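Local coordinates for protein KLLA0E08119p (PDB 3VA7) that probably carboxylates urea to urea-1-carboxylate, using biotin, ATP and bicarbonate, within a larger protein that also probably hydrolyses that product to ammonium and carbon dioxide, at residues 34-39 with 48-53. Sequence-based numbering, arbitrary orientation.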
loop_
_atom_site.group_PDB
_atom_site.type_symbol
_atom_site.label_atom_id
_atom_site.label_comp_id
_atom_site.label_asym_id
_atom_site.label_seq_id
_atom_site.Cartn_x
_atom_site.Cartn_y
_atom_site.Cartn_z
ATOM N N VAL A 34 -21.442 -30.348 11.291
ATOM C CA VAL A 34 -22.151 -29.980 10.054
ATOM C C VAL A 34 -21.143 -29.364 9.065
ATOM O O VAL A 34 -20.402 -28.494 9.441
ATOM C CB VAL A 34 -23.301 -28.919 10.330
ATOM C CG1 VAL A 34 -23.778 -28.280 9.044
ATOM C CG2 VAL A 34 -24.488 -29.504 11.044
ATOM N N LEU A 35 -21.108 -29.799 7.807
ATOM C CA LEU A 35 -20.211 -29.178 6.798
ATOM C C LEU A 35 -20.932 -28.114 5.958
ATOM O O LEU A 35 -22.112 -28.304 5.637
ATOM C CB LEU A 35 -19.668 -30.239 5.866
ATOM C CG LEU A 35 -18.758 -29.831 4.698
ATOM C CD1 LEU A 35 -17.684 -30.922 4.611
ATOM C CD2 LEU A 35 -19.512 -29.582 3.314
ATOM N N ILE A 36 -20.247 -27.017 5.610
ATOM C CA ILE A 36 -20.861 -25.973 4.784
ATOM C C ILE A 36 -20.321 -26.078 3.396
ATOM O O ILE A 36 -19.139 -25.778 3.156
ATOM C CB ILE A 36 -20.463 -24.522 5.172
ATOM C CG1 ILE A 36 -20.300 -24.285 6.688
ATOM C CG2 ILE A 36 -21.323 -23.494 4.442
ATOM C CD1 ILE A 36 -21.286 -24.792 7.522
ATOM N N ALA A 37 -21.187 -26.468 2.462
ATOM C CA ALA A 37 -20.815 -26.557 1.052
ATOM C C ALA A 37 -20.825 -25.170 0.410
ATOM O O ALA A 37 -21.474 -24.922 -0.625
ATOM C CB ALA A 37 -21.695 -27.522 0.305
ATOM N N ASN A 38 -20.082 -24.258 1.021
ATOM C CA ASN A 38 -20.068 -22.889 0.529
ATOM C C ASN A 38 -18.888 -22.095 1.054
ATOM O O ASN A 38 -18.072 -22.633 1.861
ATOM C CB ASN A 38 -21.385 -22.172 0.860
ATOM C CG ASN A 38 -21.868 -21.323 -0.269
ATOM O OD1 ASN A 38 -21.178 -20.375 -0.684
ATOM N ND2 ASN A 38 -23.064 -21.625 -0.779
ATOM N N ARG A 39 -18.821 -20.838 0.584
ATOM C CA ARG A 39 -17.730 -19.899 0.829
ATOM C C ARG A 39 -18.286 -18.542 1.251
ATOM O O ARG A 39 -19.472 -18.392 1.517
ATOM C CB ARG A 39 -16.852 -19.753 -0.454
ATOM C CG ARG A 39 -17.511 -19.009 -1.615
ATOM C CD ARG A 39 -16.543 -18.571 -2.746
ATOM N NE ARG A 39 -15.592 -17.531 -2.338
ATOM C CZ ARG A 39 -15.866 -16.216 -2.167
ATOM N NH1 ARG A 39 -14.877 -15.391 -1.775
ATOM N NH2 ARG A 39 -17.103 -15.706 -2.350
ATOM N N LYS A 48 -21.981 -18.759 12.414
ATOM C CA LYS A 48 -22.294 -18.083 13.679
ATOM C C LYS A 48 -23.394 -18.854 14.370
ATOM O O LYS A 48 -23.356 -19.031 15.596
ATOM C CB LYS A 48 -22.805 -16.657 13.497
ATOM C CG LYS A 48 -21.808 -15.672 13.022
ATOM C CD LYS A 48 -22.172 -14.252 13.505
ATOM C CE LYS A 48 -23.662 -14.066 13.971
ATOM N NZ LYS A 48 -23.845 -12.882 14.935
ATOM N N THR A 49 -24.361 -19.320 13.580
ATOM C CA THR A 49 -25.478 -19.982 14.154
ATOM C C THR A 49 -24.942 -21.293 14.688
ATOM O O THR A 49 -25.234 -21.684 15.842
ATOM C CB THR A 49 -26.568 -20.185 13.121
ATOM O OG1 THR A 49 -27.163 -18.921 12.769
ATOM C CG2 THR A 49 -27.611 -21.134 13.632
ATOM N N LEU A 50 -24.137 -21.969 13.874
ATOM C CA LEU A 50 -23.659 -23.268 14.291
ATOM C C LEU A 50 -22.952 -23.113 15.615
ATOM O O LEU A 50 -23.334 -23.754 16.600
ATOM C CB LEU A 50 -22.736 -23.903 13.260
ATOM C CG LEU A 50 -23.408 -24.515 12.013
ATOM C CD1 LEU A 50 -22.314 -25.036 11.136
ATOM C CD2 LEU A 50 -24.457 -25.612 12.284
ATOM N N LYS A 51 -21.969 -22.209 15.661
ATOM C CA LYS A 51 -21.303 -21.897 16.912
ATOM C C LYS A 51 -22.303 -21.711 18.051
ATOM O O LYS A 51 -22.187 -22.403 19.053
ATOM C CB LYS A 51 -20.373 -20.686 16.803
ATOM C CG LYS A 51 -19.587 -20.359 18.116
ATOM C CD LYS A 51 -18.202 -19.730 17.763
ATOM C CE LYS A 51 -17.554 -18.835 18.868
ATOM N NZ LYS A 51 -17.824 -17.323 18.678
ATOM N N ARG A 52 -23.258 -20.789 17.904
ATOM C CA ARG A 52 -24.180 -20.498 19.004
ATOM C C ARG A 52 -24.903 -21.765 19.431
ATOM O O ARG A 52 -25.209 -21.925 20.599
ATOM C CB ARG A 52 -25.170 -19.390 18.645
ATOM C CG ARG A 52 -26.309 -19.196 19.645
ATOM C CD ARG A 52 -27.218 -17.959 19.299
ATOM N NE ARG A 52 -27.999 -18.160 18.056
ATOM C CZ ARG A 52 -29.035 -19.001 17.935
ATOM N NH1 ARG A 52 -29.482 -19.722 18.980
ATOM N NH2 ARG A 52 -29.627 -19.128 16.755
ATOM N N MET A 53 -25.122 -22.696 18.487
ATOM C CA MET A 53 -25.825 -23.923 18.796
ATOM C C MET A 53 -24.906 -25.025 19.348
ATOM O O MET A 53 -25.398 -26.097 19.738
ATOM C CB MET A 53 -26.558 -24.415 17.556
ATOM C CG MET A 53 -27.730 -23.510 17.096
ATOM S SD MET A 53 -28.525 -24.130 15.580
ATOM C CE MET A 53 -29.587 -25.403 16.243
#
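The CA atoms of Val34 and Leu50 come nearest across the two segments, at 8.1 Å, where the last turns of helix 40-53 pass over strand 33-36 and only side chains bridge the gap. These are the first two elements of a beta-alpha-beta unit completed by strand 56-61, in the N-terminal domain of the biotin carboxylase part. The strand lies in the middle of a five-stranded parallel sheet, bonded through its backbone to 56-61 and 106-108. Val34 and Ile36, two residues apart on an extended chain, turn the same sheet face to the helix, and their beta-branched side chains suit that extended backbone.

Leu50 fills the space between them with its forked end. Its side chain and that of Val34 cross at a slant, with Leu50 CD2 4.0 Å from Val34 CB. The other prong, CD1, is 4.1 Å from Val34 CG1 and also reaches Ile36. Chi1 of -77° sets Leu50 CG anti to the carbonyl carbon, and with chi2 extended both methyls lie against Val34, while CD1 alone also reaches Ile36. Cut back to an alanine, this position would probably leave Val34 and Ile36 without their cover from this turn of the helix and open a gap beneath it. Leu50 also touches Leu342 of helix 337-345; just before that helix, Asp336 accepts a hydrogen bond from Thr49 OG1 and forms a salt bridge with Arg52.

Beyond the strand the chain turns sharply at Ala37, the centre of an inverse gamma turn. Back at the helix, Ile36 meets Leu50 tip to tip, its CD1 methyl 3.8 Å from Leu50 CD1.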